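Local coordinates for protein alpha-galactosidase 1 (Saccharomyces cerevisiae, PDB 3LRK) that hydrolyses terminal, non-reducing alpha-D-galactose residues from alpha-D-galactosides such as galacto-oligosaccharides, galactomannans and galactolipids, working as a secreted homotetramer, at residues E213-D218 and P458-A463; N241-A246 and N259-L264; L271-E276 and Y304-Q309; F280-M285 and A358-G363; Y330-T335 and G341-W346. The protein carries 1 engineered substitution. All coordinates share one frame; numbering follows the deposited sequence.

How the interactions relate
Helix 273-285 links interactions 3 and 4: its first turns meet helix 301-307 in interaction 3, and its last turns meet strand 355-361 in interaction 4. Interaction 1 touches it through Glu275 OE2, 2.7 Å from His460 ND1. Interactions 1, 4 and 5 all reach one antiparallel sheet of the C-terminal domain, where Leu360 N and Gln344 O stand 2.7 Å apart. Interaction 2 belongs to the barrel and is the one nearest the catalytic centre: the side chain of Ile242 is about 6 Å from that of the proton donor Asp209. Asn244 ties it to interaction 5, whose centre is about 18 Å away, through Gln344 and Glu342.

Interaction 1 (E213-D218 and P458-A463); sequences EFTRPD and PAHGIA
His460 lays one face of its imidazole against the ring of Phe214, from a turn at the start of residues 458-463. Pro458 opens this type II beta turn, which runs to Gly461 and is closed by a weak backbone bond from Gly461 N to Pro458 O at 3.0 Å. His460 is the third residue of that turn. Its CG lies anti to its carbonyl carbon (chi1 -71°), which carries the imidazole out to the loop 213-218. There it forms an offset stack with Phe214, the centroids 4.9 Å apart and the planes inclined at 26°. The overlap is partial: Phe214 CD2 sits over the rim of the imidazole, 3.6 Å from His460 ND1, while His460 O lies over a face of the phenyl ring. Thr215 adds its methyl, with CG2 3.8 Å from His460 CE1. The polar ends are engaged elsewhere, His460 ND1 with Glu275 and Thr215 OG1 with Asp336; the former bond would help fix the rotation of the imidazole. The chain then continues into strand 461-469, which pairs with strand 355-361. Phe214 meanwhile packs on helices 239-246 and 273-285, so the stack lies where barrel helices and the C-terminal sheet come together.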
# COMPACT_ATOMS: atom_id res chain seq x y z
N GLU A 213 24.58 -2.75 -14.42
CA GLU A 213 24.05 -4.09 -14.54
C GLU A 213 22.79 -3.99 -15.38
O GLU A 213 21.98 -3.09 -15.17
CB GLU A 213 23.67 -4.66 -13.16
CG GLU A 213 24.84 -5.00 -12.25
CD GLU A 213 25.62 -6.23 -12.70
OE1 GLU A 213 25.11 -7.00 -13.55
OE2 GLU A 213 26.74 -6.42 -12.20
N PHE A 214 22.63 -4.90 -16.34
CA PHE A 214 21.50 -4.77 -17.26
C PHE A 214 20.20 -5.30 -16.66
O PHE A 214 19.14 -4.74 -16.92
CB PHE A 214 21.80 -5.47 -18.60
CG PHE A 214 20.90 -5.03 -19.72
CD1 PHE A 214 21.05 -3.77 -20.30
CD2 PHE A 214 19.90 -5.88 -20.20
CE1 PHE A 214 20.22 -3.36 -21.35
CE2 PHE A 214 19.06 -5.47 -21.25
CZ PHE A 214 19.23 -4.21 -21.82
N THR A 215 20.28 -6.37 -15.86
CA THR A 215 19.09 -7.03 -15.32
C THR A 215 19.16 -7.39 -13.83
O THR A 215 18.14 -7.68 -13.21
CB THR A 215 18.78 -8.38 -16.05
OG1 THR A 215 19.71 -9.37 -15.60
CG2 THR A 215 18.85 -8.26 -17.57
N ARG A 216 20.37 -7.40 -13.26
CA ARG A 216 20.60 -8.00 -11.94
C ARG A 216 19.71 -7.46 -10.80
O ARG A 216 19.79 -6.27 -10.46
CB ARG A 216 22.08 -7.86 -11.56
CG ARG A 216 22.53 -8.79 -10.43
CD ARG A 216 23.91 -8.40 -9.88
NE ARG A 216 24.36 -9.33 -8.85
CZ ARG A 216 23.96 -9.32 -7.57
NH1 ARG A 216 23.09 -8.41 -7.14
NH2 ARG A 216 24.44 -10.22 -6.72
N PRO A 217 18.83 -8.31 -10.23
CA PRO A 217 18.16 -7.89 -9.00
C PRO A 217 19.18 -7.68 -7.88
O PRO A 217 20.19 -8.40 -7.81
CB PRO A 217 17.23 -9.08 -8.69
CG PRO A 217 17.08 -9.79 -10.01
CD PRO A 217 18.42 -9.66 -10.65
N ASP A 218 18.93 -6.68 -7.04
CA ASP A 218 19.83 -6.33 -5.96
C ASP A 218 19.02 -6.08 -4.70
O ASP A 218 17.99 -5.40 -4.73
CB ASP A 218 20.67 -5.10 -6.33
CG ASP A 218 21.89 -4.92 -5.43
OD1 ASP A 218 21.72 -4.66 -4.23
OD2 ASP A 218 23.04 -4.99 -5.94
N PRO A 458 20.31 -9.21 -30.93
CA PRO A 458 21.27 -9.84 -30.03
C PRO A 458 20.78 -9.89 -28.59
O PRO A 458 19.93 -9.08 -28.18
CB PRO A 458 22.52 -8.95 -30.14
CG PRO A 458 22.34 -8.15 -31.37
CD PRO A 458 20.87 -8.00 -31.58
N ALA A 459 21.31 -10.85 -27.82
CA ALA A 459 21.04 -10.94 -26.39
C ALA A 459 21.33 -9.61 -25.69
O ALA A 459 22.38 -8.99 -25.92
CB ALA A 459 21.88 -12.04 -25.77
N HIS A 460 20.39 -9.18 -24.83
CA HIS A 460 20.50 -7.89 -24.12
C HIS A 460 20.72 -6.71 -25.08
O HIS A 460 21.39 -5.73 -24.74
CB HIS A 460 21.63 -7.93 -23.07
CG HIS A 460 21.32 -8.79 -21.88
ND1 HIS A 460 22.06 -8.73 -20.72
CD2 HIS A 460 20.35 -9.71 -21.66
CE1 HIS A 460 21.57 -9.58 -19.84
NE2 HIS A 460 20.53 -10.19 -20.38
N GLY A 461 20.16 -6.81 -26.28
CA GLY A 461 20.35 -5.80 -27.31
C GLY A 461 19.05 -5.24 -27.86
O GLY A 461 17.96 -5.52 -27.35
N ILE A 462 19.18 -4.48 -28.94
CA ILE A 462 18.08 -3.68 -29.45
C ILE A 462 18.09 -3.53 -30.97
O ILE A 462 19.15 -3.42 -31.59
CB ILE A 462 18.03 -2.27 -28.72
CG1 ILE A 462 16.68 -1.57 -28.91
CG2 ILE A 462 19.23 -1.37 -29.11
CD1 ILE A 462 16.53 -0.26 -28.12
N ALA A 463 16.90 -3.55 -31.56
CA ALA A 463 16.69 -3.00 -32.89
C ALA A 463 15.99 -1.66 -32.71
O ALA A 463 14.86 -1.59 -32.22
CB ALA A 463 15.87 -3.94 -33.77

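Interaction 2 (N241-A246 and N259-L264); sequences NILNKA and NDLDNL
Leu261 pushes its side chain against Ile242, Leu243 and Ala246 of helix 239-246; no hydrogen bond crosses between the segments, and the side chains that meet are all apolar. Both its methyls reach Ala246 CB, CD2 at 3.7 Å and CD1 at 3.8 Å. One turn back, Ile242 CG2 touches Leu261 CB at 3.8 Å and also comes to 3.7 Å from Leu261 O; with CG1 beside the backbone N (chi1 -72°), it is CG2, anti to that N, that makes the contact. Leu243 adds a looser contact, CD1 to Leu261 CD1 at 4.2 Å.

Hydrogen bonds act within each segment. On the helix, Lys245 NZ donates to Asn241 OD1 at 2.8 Å, in the carbonyl plane and on a lone pair, and NZ also reaches Cys223 O. On the other segment, Asp260 OD1 accepts from Asp262 N at 2.9 Å, from above the carboxylate plane, in an Asx turn. Asp262 OD1 accepts in turn from Asn263 N, while its OD2 binds Val210 N.

The helix packs on the turn that follows strand 258-260, one of the parallel strands of the TIM barrel, near Arg205, which binds substrate, and the proton donor Asp209 of this GH27 enzyme.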
# COMPACT_ATOMS: atom_id res chain seq x y z
N ASN A 241 15.38 -2.76 -14.56
CA ASN A 241 14.55 -2.45 -13.39
C ASN A 241 14.04 -1.02 -13.48
O ASN A 241 12.86 -0.77 -13.24
CB ASN A 241 15.34 -2.67 -12.08
CG ASN A 241 14.60 -2.17 -10.84
OD1 ASN A 241 14.56 -0.96 -10.56
ND2 ASN A 241 14.06 -3.10 -10.05
N ILE A 242 14.93 -0.10 -13.86
CA ILE A 242 14.62 1.34 -13.92
C ILE A 242 13.76 1.67 -15.14
O ILE A 242 12.80 2.43 -15.02
CB ILE A 242 15.92 2.20 -13.86
CG1 ILE A 242 16.50 2.13 -12.43
CG2 ILE A 242 15.65 3.65 -14.26
CD1 ILE A 242 17.90 2.67 -12.31
N LEU A 243 14.09 1.08 -16.29
CA LEU A 243 13.26 1.26 -17.49
C LEU A 243 11.82 0.77 -17.24
O LEU A 243 10.86 1.42 -17.64
CB LEU A 243 13.86 0.52 -18.70
CG LEU A 243 13.09 0.68 -20.01
CD1 LEU A 243 13.10 2.13 -20.49
CD2 LEU A 243 13.69 -0.25 -21.06
N ASN A 244 11.70 -0.38 -16.60
CA ASN A 244 10.38 -0.94 -16.26
C ASN A 244 9.57 -0.05 -15.32
O ASN A 244 8.37 0.15 -15.53
CB ASN A 244 10.54 -2.35 -15.68
CG ASN A 244 10.86 -3.39 -16.74
OD1 ASN A 244 10.84 -3.11 -17.94
ND2 ASN A 244 11.17 -4.60 -16.31
N LYS A 245 10.22 0.47 -14.29
CA LYS A 245 9.62 1.49 -13.42
C LYS A 245 9.15 2.73 -14.19
O LYS A 245 8.08 3.29 -13.90
CB LYS A 245 10.58 1.86 -12.30
CG LYS A 245 10.64 0.81 -11.21
CD LYS A 245 11.80 1.05 -10.27
CE LYS A 245 11.76 0.07 -9.11
NZ LYS A 245 13.08 0.09 -8.41
N ALA A 246 9.94 3.15 -15.18
CA ALA A 246 9.65 4.35 -15.96
C ALA A 246 8.50 4.19 -16.96
O ALA A 246 7.87 5.17 -17.35
CB ALA A 246 10.92 4.83 -16.68
N ASN A 259 10.92 12.83 -16.87
CA ASN A 259 11.35 11.71 -16.04
C ASN A 259 12.86 11.53 -16.23
O ASN A 259 13.37 11.66 -17.35
CB ASN A 259 10.63 10.43 -16.44
CG ASN A 259 9.12 10.49 -16.17
OD1 ASN A 259 8.69 10.89 -15.10
ND2 ASN A 259 8.33 10.07 -17.15
N ASP A 260 13.56 11.24 -15.14
CA ASP A 260 15.03 11.11 -15.14
C ASP A 260 15.37 9.70 -14.68
O ASP A 260 15.13 9.33 -13.52
CB ASP A 260 15.61 12.19 -14.21
CG ASP A 260 17.14 12.18 -14.13
OD1 ASP A 260 17.82 11.31 -14.72
OD2 ASP A 260 17.67 13.06 -13.43
N LEU A 261 15.92 8.90 -15.60
CA LEU A 261 16.28 7.51 -15.33
C LEU A 261 17.73 7.33 -14.81
O LEU A 261 18.27 6.21 -14.82
CB LEU A 261 16.03 6.63 -16.56
CG LEU A 261 14.79 6.64 -17.48
CD1 LEU A 261 14.44 5.22 -17.98
CD2 LEU A 261 13.54 7.41 -16.98
N ASP A 262 18.33 8.43 -14.35
CA ASP A 262 19.68 8.49 -13.74
C ASP A 262 20.78 8.54 -14.81
O ASP A 262 20.50 8.33 -15.99
CB ASP A 262 19.91 7.35 -12.73
CG ASP A 262 20.99 7.65 -11.71
OD1 ASP A 262 21.54 8.77 -11.71
OD2 ASP A 262 21.29 6.77 -10.89
N ASN A 263 22.01 8.87 -14.42
CA ASN A 263 23.11 9.01 -15.37
C ASN A 263 23.37 7.72 -16.14
O ASN A 263 23.20 6.61 -15.61
CB ASN A 263 24.39 9.44 -14.66
CG ASN A 263 24.22 10.72 -13.83
OD1 ASN A 263 23.16 11.36 -13.80
ND2 ASN A 263 25.29 11.09 -13.17
N LEU A 264 23.78 7.88 -17.40
CA LEU A 264 24.14 6.77 -18.27
C LEU A 264 25.36 6.02 -17.77
O LEU A 264 26.35 6.63 -17.34
CB LEU A 264 24.39 7.29 -19.70
CG LEU A 264 23.13 7.83 -20.40
CD1 LEU A 264 23.44 8.84 -21.52
CD2 LEU A 264 22.25 6.67 -20.90

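Interaction 3 (L271-E276 and Y304-Q309); sequences LTDDEE and YSIYSQ
The first turn of helix 273-285 approaches the end of helix 301-307 most closely at Glu276 and Ile306, whose CA atoms are 7.5 Å apart. Ile306 reaches across with its CD1 methyl, which meets Glu276 CB at 3.5 Å and Asp273 OD1 at 3.4 Å. Its CG1 branch, anti to the carbonyl carbon (chi1 -73°), carries that methyl over, whereas CG2 lies near Glu276 O. Ile306 crosses the Glu276 side chain at about a right angle and runs alongside Asp273 in the opposite direction.

Both helices belong to the TIM-barrel part of the enzyme, and the longer one starts with a capping box. Glu275 N donates to Thr272 OG1 at 3.1 Å, and Thr272 N returns a bond to Glu275 OE1 at 3.0 Å, reaching that oxygen on its anti side and somewhat out of the carboxylate plane. The exchange satisfies two backbone N-H groups at the helix start.

The carboxylates flanking the methyl have their own partners. Asp273 OD2 forms a salt bridge with Arg400, and the residue touches a bound N-acetylglucosamine. Beyond CG the Glu276 chain is extended, taking OE1 to Ser303 and OE2 to Lys300 and Gly267 N.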
# COMPACT_ATOMS: atom_id res chain seq x y z
N LEU A 271 29.50 -3.42 -19.03
CA LEU A 271 28.38 -3.63 -19.93
C LEU A 271 28.92 -4.05 -21.30
O LEU A 271 29.97 -3.57 -21.74
CB LEU A 271 27.53 -2.36 -20.02
CG LEU A 271 26.85 -1.91 -18.71
CD1 LEU A 271 26.33 -0.47 -18.82
CD2 LEU A 271 25.74 -2.87 -18.29
N THR A 272 28.22 -4.97 -21.96
CA THR A 272 28.57 -5.35 -23.33
C THR A 272 28.21 -4.19 -24.26
O THR A 272 27.54 -3.24 -23.84
CB THR A 272 27.87 -6.66 -23.79
OG1 THR A 272 26.47 -6.43 -23.98
CG2 THR A 272 28.11 -7.80 -22.78
N ASP A 273 28.64 -4.26 -25.51
CA ASP A 273 28.30 -3.23 -26.49
C ASP A 273 26.79 -3.21 -26.75
O ASP A 273 26.19 -2.15 -26.87
CB ASP A 273 29.07 -3.41 -27.80
CG ASP A 273 28.96 -2.20 -28.72
OD1 ASP A 273 29.19 -1.06 -28.25
OD2 ASP A 273 28.63 -2.39 -29.91
N ASP A 274 26.18 -4.39 -26.85
CA ASP A 274 24.73 -4.48 -27.01
C ASP A 274 23.98 -3.87 -25.83
O ASP A 274 23.00 -3.15 -26.03
CB ASP A 274 24.29 -5.92 -27.23
CG ASP A 274 24.65 -6.42 -28.60
OD1 ASP A 274 24.27 -5.76 -29.59
OD2 ASP A 274 25.31 -7.48 -28.68
N GLU A 275 24.44 -4.16 -24.61
CA GLU A 275 23.84 -3.63 -23.39
C GLU A 275 23.91 -2.10 -23.34
O GLU A 275 22.94 -1.46 -22.95
CB GLU A 275 24.50 -4.24 -22.14
CG GLU A 275 24.07 -5.69 -21.86
CD GLU A 275 24.79 -6.34 -20.69
OE1 GLU A 275 25.91 -5.93 -20.33
OE2 GLU A 275 24.23 -7.30 -20.12
N GLU A 276 25.06 -1.54 -23.73
CA GLU A 276 25.23 -0.09 -23.78
C GLU A 276 24.36 0.57 -24.85
O GLU A 276 23.83 1.65 -24.62
CB GLU A 276 26.71 0.29 -23.95
CG GLU A 276 27.54 0.03 -22.69
CD GLU A 276 28.97 0.57 -22.77
OE1 GLU A 276 29.34 1.20 -23.78
OE2 GLU A 276 29.72 0.36 -21.79
N TYR A 304 32.39 5.65 -26.44
CA TYR A 304 32.44 6.97 -27.08
C TYR A 304 31.52 7.08 -28.30
O TYR A 304 30.80 8.06 -28.44
CB TYR A 304 33.89 7.34 -27.45
CG TYR A 304 34.05 8.63 -28.24
CD1 TYR A 304 33.56 9.85 -27.75
CD2 TYR A 304 34.72 8.63 -29.46
CE1 TYR A 304 33.73 11.03 -28.49
CE2 TYR A 304 34.89 9.78 -30.18
CZ TYR A 304 34.40 10.98 -29.70
OH TYR A 304 34.59 12.12 -30.48
N SER A 305 31.52 6.08 -29.18
CA SER A 305 30.67 6.16 -30.38
C SER A 305 29.18 5.95 -30.07
O SER A 305 28.32 6.32 -30.86
CB SER A 305 31.14 5.21 -31.47
OG SER A 305 31.01 3.87 -31.06
N ILE A 306 28.89 5.33 -28.92
CA ILE A 306 27.51 5.26 -28.44
C ILE A 306 27.04 6.67 -28.03
O ILE A 306 26.02 7.16 -28.54
CB ILE A 306 27.34 4.19 -27.33
CG1 ILE A 306 27.41 2.79 -27.96
CG2 ILE A 306 26.00 4.37 -26.57
CD1 ILE A 306 27.69 1.67 -27.01
N TYR A 307 27.81 7.34 -27.17
CA TYR A 307 27.49 8.71 -26.73
C TYR A 307 27.41 9.70 -27.90
O TYR A 307 26.77 10.74 -27.78
CB TYR A 307 28.55 9.23 -25.76
CG TYR A 307 28.41 8.74 -24.34
CD1 TYR A 307 29.46 8.07 -23.72
CD2 TYR A 307 27.24 8.97 -23.61
CE1 TYR A 307 29.36 7.62 -22.40
CE2 TYR A 307 27.12 8.53 -22.28
CZ TYR A 307 28.18 7.86 -21.69
OH TYR A 307 28.05 7.42 -20.39
N SER A 308 28.09 9.38 -29.00
CA SER A 308 28.19 10.30 -30.12
C SER A 308 27.22 9.98 -31.26
O SER A 308 27.29 10.61 -32.32
CB SER A 308 29.64 10.35 -30.63
OG SER A 308 29.92 9.22 -31.44
N GLN A 309 26.31 9.04 -31.05
CA GLN A 309 25.33 8.68 -32.09
C GLN A 309 24.26 9.77 -32.25
O GLN A 309 23.24 9.78 -31.54
CB GLN A 309 24.72 7.29 -31.85
CG GLN A 309 23.86 6.74 -33.02
CD GLN A 309 24.69 6.28 -34.22
OE1 GLN A 309 25.90 6.46 -34.27
NE2 GLN A 309 24.03 5.67 -35.20

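Interaction 4 (F280-M285 and A358-G363); sequences FSMWAM and ALLNGG
Two methionines of helix 273-285, Met282 and Met285, converge on the methyl of Ala358. Their sulfurs arrive from residues almost one turn apart, Met285 SD at 3.6 Å from Ala358 CB and Met282 SD at 3.8 Å from the same carbon. The two chains are folded differently. Met282 leaves with CG anti to its carbonyl carbon and then bends at chi2 (-47°), bringing its sulfur to Ala358. Met285 swings CG anti to its backbone N (chi1 -156°) and stays extended through chi2, which carries SD to the Ala358 methyl.

Ala358 and Leu360 stand on the same side of strand 355-361, the side turned to the helix, while Leu359 between them points away. This is the seam between the TIM barrel and the antiparallel C-terminal domain of the GH27 fold. Helix and strand axes approach to 10.5 Å, their directions 138° apart.

Leu360 completes the contact with CD2 at 4.2 Å from Met282 CG, the two side chains meeting at a slant. Trp346 touches both methionines, and Ile462 and Leu243 also pack on Met282. At the end of the strand, Asn361 OD1 accepts from Gly363 N at 3.1 Å in an Asx turn, approached from above the carbonyl plane.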
# COMPACT_ATOMS: atom_id res chain seq x y z
N PHE A 280 21.49 3.27 -23.85
CA PHE A 280 21.51 4.61 -24.42
C PHE A 280 20.26 4.90 -25.26
O PHE A 280 19.65 5.96 -25.13
CB PHE A 280 22.80 4.83 -25.24
CG PHE A 280 23.00 6.24 -25.72
CD1 PHE A 280 23.40 7.26 -24.84
CD2 PHE A 280 22.81 6.56 -27.07
CE1 PHE A 280 23.60 8.56 -25.29
CE2 PHE A 280 23.01 7.85 -27.54
CZ PHE A 280 23.40 8.87 -26.66
N SER A 281 19.87 3.93 -26.09
CA SER A 281 18.70 4.06 -26.97
C SER A 281 17.39 4.18 -26.18
O SER A 281 16.53 4.98 -26.55
CB SER A 281 18.58 2.86 -27.92
OG SER A 281 19.73 2.76 -28.75
N MET A 282 17.25 3.40 -25.11
CA MET A 282 16.01 3.44 -24.32
C MET A 282 15.88 4.73 -23.48
O MET A 282 14.80 5.32 -23.43
CB MET A 282 15.82 2.17 -23.50
CG MET A 282 15.48 0.91 -24.35
SD MET A 282 14.20 1.16 -25.61
CE MET A 282 12.83 1.60 -24.54
N TRP A 283 16.98 5.17 -22.87
CA TRP A 283 17.04 6.48 -22.19
C TRP A 283 16.71 7.62 -23.17
O TRP A 283 15.95 8.54 -22.83
CB TRP A 283 18.41 6.71 -21.54
CG TRP A 283 18.59 6.27 -20.07
CD1 TRP A 283 19.10 7.03 -19.05
CD2 TRP A 283 18.26 4.99 -19.49
NE1 TRP A 283 19.13 6.30 -17.87
CE2 TRP A 283 18.61 5.05 -18.11
CE3 TRP A 283 17.70 3.80 -19.99
CZ2 TRP A 283 18.43 3.97 -17.24
CZ3 TRP A 283 17.51 2.72 -19.11
CH2 TRP A 283 17.87 2.82 -17.75
N ALA A 284 17.26 7.57 -24.38
CA ALA A 284 16.89 8.57 -25.39
C ALA A 284 15.38 8.55 -25.68
O ALA A 284 14.71 9.59 -25.68
CB ALA A 284 17.70 8.38 -26.67
N MET A 285 14.88 7.34 -25.92
CA MET A 285 13.52 7.13 -26.41
C MET A 285 12.42 7.53 -25.41
O MET A 285 11.33 7.94 -25.82
CB MET A 285 13.35 5.66 -26.77
CG MET A 285 12.25 5.40 -27.79
SD MET A 285 11.82 3.66 -27.78
CE MET A 285 11.40 3.51 -26.05
N ALA A 358 11.28 0.54 -31.04
CA ALA A 358 12.34 -0.22 -30.38
C ALA A 358 11.90 -1.67 -30.22
O ALA A 358 10.83 -1.95 -29.67
CB ALA A 358 12.70 0.38 -29.02
N LEU A 359 12.71 -2.58 -30.74
CA LEU A 359 12.54 -4.00 -30.42
C LEU A 359 13.64 -4.41 -29.46
O LEU A 359 14.83 -4.45 -29.81
CB LEU A 359 12.51 -4.85 -31.69
CG LEU A 359 11.23 -4.69 -32.53
CD1 LEU A 359 11.39 -5.32 -33.92
CD2 LEU A 359 10.03 -5.28 -31.80
N LEU A 360 13.25 -4.68 -28.22
CA LEU A 360 14.21 -4.84 -27.14
C LEU A 360 14.27 -6.29 -26.69
O LEU A 360 13.27 -6.87 -26.24
CB LEU A 360 13.86 -3.89 -25.98
CG LEU A 360 14.71 -3.86 -24.71
CD1 LEU A 360 16.14 -3.37 -24.99
CD2 LEU A 360 14.03 -2.95 -23.68
N ASN A 361 15.45 -6.89 -26.82
CA ASN A 361 15.67 -8.28 -26.45
C ASN A 361 16.42 -8.39 -25.13
O ASN A 361 17.65 -8.43 -25.09
CB ASN A 361 16.43 -9.02 -27.57
CG ASN A 361 16.66 -10.49 -27.26
OD1 ASN A 361 16.04 -11.06 -26.36
ND2 ASN A 361 17.56 -11.11 -28.01
N GLY A 362 15.67 -8.45 -24.04
CA GLY A 362 16.26 -8.62 -22.71
C GLY A 362 16.56 -10.06 -22.35
O GLY A 362 16.96 -10.35 -21.23
N GLY A 363 16.35 -10.97 -23.30
CA GLY A 363 16.65 -12.40 -23.11
C GLY A 363 18.13 -12.70 -23.26
O GLY A 363 18.90 -11.87 -23.73

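Interaction 5 (Y330-T335 and G341-W346); sequences YYVSDT and GEIQMW
A beta hairpin whose first strand is outermost in this chain's antiparallel C-terminal sheet joins strands 325-331 and 342-349. Tyr330 and Ile343 form its hydrogen-bonded pair: Tyr330 N donates to Ile343 O at 3.0 Å and Ile343 N to Tyr330 O at 2.8 Å, both nearly straight. Beyond them Val332 N donates to Gly341 O at 3.0 Å, from above the carbonyl plane, and a water bridges Gly341 O and Val332 O.

The Val332 side chain crosses Ile343 at about a right angle, its CG1 3.8 Å from Ile343 CG1. Tyr331 and Glu342, the adjoining non-hydrogen-bonded pair, lie side by side on one face, Tyr331 CD2 3.8 Å from Glu342 CB and the ring and carboxylate planes 43° apart. Their ends share a water, 3.0 Å from Tyr331 OH, which donates to Glu342 OE2. Gln344 NE2 donates to Glu342 OE1 from above the carboxylate plane, and Gln344 OE1 accepts from Trp346 NE1 in the ring plane at 2.8 Å. Arg329 forms a salt bridge with Glu342 OE1, and Asn244 bonds to both Glu342 and Gln344. The backbone thus fixes the register, while this polar chain probably holds the carboxylate ionised and the Gln344 amide in one orientation.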
# COMPACT_ATOMS: atom_id res chain seq x y z
N TYR A 330 6.86 -9.37 -22.78
CA TYR A 330 6.71 -10.81 -22.52
C TYR A 330 7.97 -11.37 -21.88
O TYR A 330 9.08 -11.02 -22.27
CB TYR A 330 6.43 -11.59 -23.80
CG TYR A 330 5.18 -11.15 -24.52
CD1 TYR A 330 5.26 -10.39 -25.68
CD2 TYR A 330 3.91 -11.50 -24.04
CE1 TYR A 330 4.11 -9.98 -26.35
CE2 TYR A 330 2.75 -11.10 -24.70
CZ TYR A 330 2.86 -10.34 -25.85
OH TYR A 330 1.73 -9.93 -26.52
N TYR A 331 7.77 -12.24 -20.90
CA TYR A 331 8.88 -12.96 -20.31
C TYR A 331 9.22 -14.16 -21.19
O TYR A 331 8.32 -14.82 -21.73
CB TYR A 331 8.54 -13.39 -18.88
CG TYR A 331 8.34 -12.20 -17.96
CD1 TYR A 331 7.06 -11.79 -17.58
CD2 TYR A 331 9.44 -11.47 -17.49
CE1 TYR A 331 6.88 -10.68 -16.75
CE2 TYR A 331 9.27 -10.37 -16.67
CZ TYR A 331 8.00 -9.98 -16.29
OH TYR A 331 7.86 -8.88 -15.46
N VAL A 332 10.52 -14.41 -21.35
CA VAL A 332 11.02 -15.51 -22.19
C VAL A 332 11.77 -16.57 -21.36
O VAL A 332 12.25 -16.29 -20.26
CB VAL A 332 11.92 -15.00 -23.36
CG1 VAL A 332 11.13 -14.07 -24.28
CG2 VAL A 332 13.19 -14.32 -22.85
N SER A 333 11.86 -17.78 -21.90
CA SER A 333 12.54 -18.88 -21.21
C SER A 333 14.07 -18.74 -21.25
O SER A 333 14.77 -19.37 -20.48
CB SER A 333 12.09 -20.24 -21.75
OG SER A 333 12.32 -20.34 -23.14
N ASP A 334 14.56 -17.90 -22.16
CA ASP A 334 15.99 -17.62 -22.29
C ASP A 334 16.41 -16.59 -21.25
O ASP A 334 16.40 -15.38 -21.50
CB ASP A 334 16.31 -17.14 -23.71
CG ASP A 334 15.85 -18.12 -24.77
OD1 ASP A 334 16.42 -19.25 -24.81
OD2 ASP A 334 14.92 -17.78 -25.53
N THR A 335 16.79 -17.08 -20.07
CA THR A 335 17.14 -16.22 -18.95
C THR A 335 18.64 -16.23 -18.67
O THR A 335 19.34 -17.19 -19.00
CB THR A 335 16.36 -16.60 -17.67
OG1 THR A 335 16.58 -17.99 -17.36
CG2 THR A 335 14.86 -16.34 -17.84
N GLY A 341 14.85 -12.45 -17.96
CA GLY A 341 14.69 -12.51 -19.41
C GLY A 341 13.32 -12.07 -19.86
O GLY A 341 12.31 -12.73 -19.59
N GLU A 342 13.28 -10.95 -20.57
CA GLU A 342 12.04 -10.43 -21.11
C GLU A 342 12.32 -9.72 -22.43
O GLU A 342 13.43 -9.27 -22.69
CB GLU A 342 11.35 -9.48 -20.11
CG GLU A 342 12.18 -8.26 -19.70
CD GLU A 342 11.52 -7.45 -18.59
OE1 GLU A 342 10.42 -6.91 -18.82
OE2 GLU A 342 12.10 -7.34 -17.49
N ILE A 343 11.29 -9.63 -23.25
CA ILE A 343 11.37 -8.91 -24.52
C ILE A 343 10.29 -7.84 -24.56
O ILE A 343 9.20 -8.03 -24.03
CB ILE A 343 11.25 -9.88 -25.74
CG1 ILE A 343 9.96 -10.73 -25.64
CG2 ILE A 343 12.50 -10.76 -25.83
CD1 ILE A 343 9.47 -11.30 -26.98
N GLN A 344 10.62 -6.69 -25.16
CA GLN A 344 9.71 -5.55 -25.18
C GLN A 344 9.69 -4.89 -26.54
O GLN A 344 10.69 -4.89 -27.27
CB GLN A 344 10.09 -4.52 -24.11
CG GLN A 344 10.38 -5.10 -22.71
CD GLN A 344 10.60 -4.02 -21.65
OE1 GLN A 344 10.72 -2.84 -21.96
NE2 GLN A 344 10.68 -4.44 -20.39
N MET A 345 8.54 -4.33 -26.88
CA MET A 345 8.41 -3.44 -28.02
C MET A 345 7.96 -2.07 -27.52
O MET A 345 7.00 -1.97 -26.74
CB MET A 345 7.39 -3.97 -29.00
CG MET A 345 7.63 -3.51 -30.41
SD MET A 345 6.12 -3.08 -31.29
CE MET A 345 6.14 -1.34 -30.90
N TRP A 346 8.65 -1.03 -27.98
CA TRP A 346 8.26 0.35 -27.68
C TRP A 346 8.03 1.09 -28.99
O TRP A 346 8.61 0.75 -30.03
CB TRP A 346 9.34 1.06 -26.86
CG TRP A 346 9.60 0.52 -25.47
CD1 TRP A 346 10.08 -0.72 -25.15
CD2 TRP A 346 9.43 1.22 -24.22
NE1 TRP A 346 10.21 -0.84 -23.78
CE2 TRP A 346 9.83 0.35 -23.19
CE3 TRP A 346 8.99 2.51 -23.88
CZ2 TRP A 346 9.78 0.70 -21.84
CZ3 TRP A 346 8.96 2.87 -22.53
CH2 TRP A 346 9.34 1.97 -21.53
O HOH W 1 10.49 -7.57 -15.17
O HOH W 2 11.75 -14.61 -17.70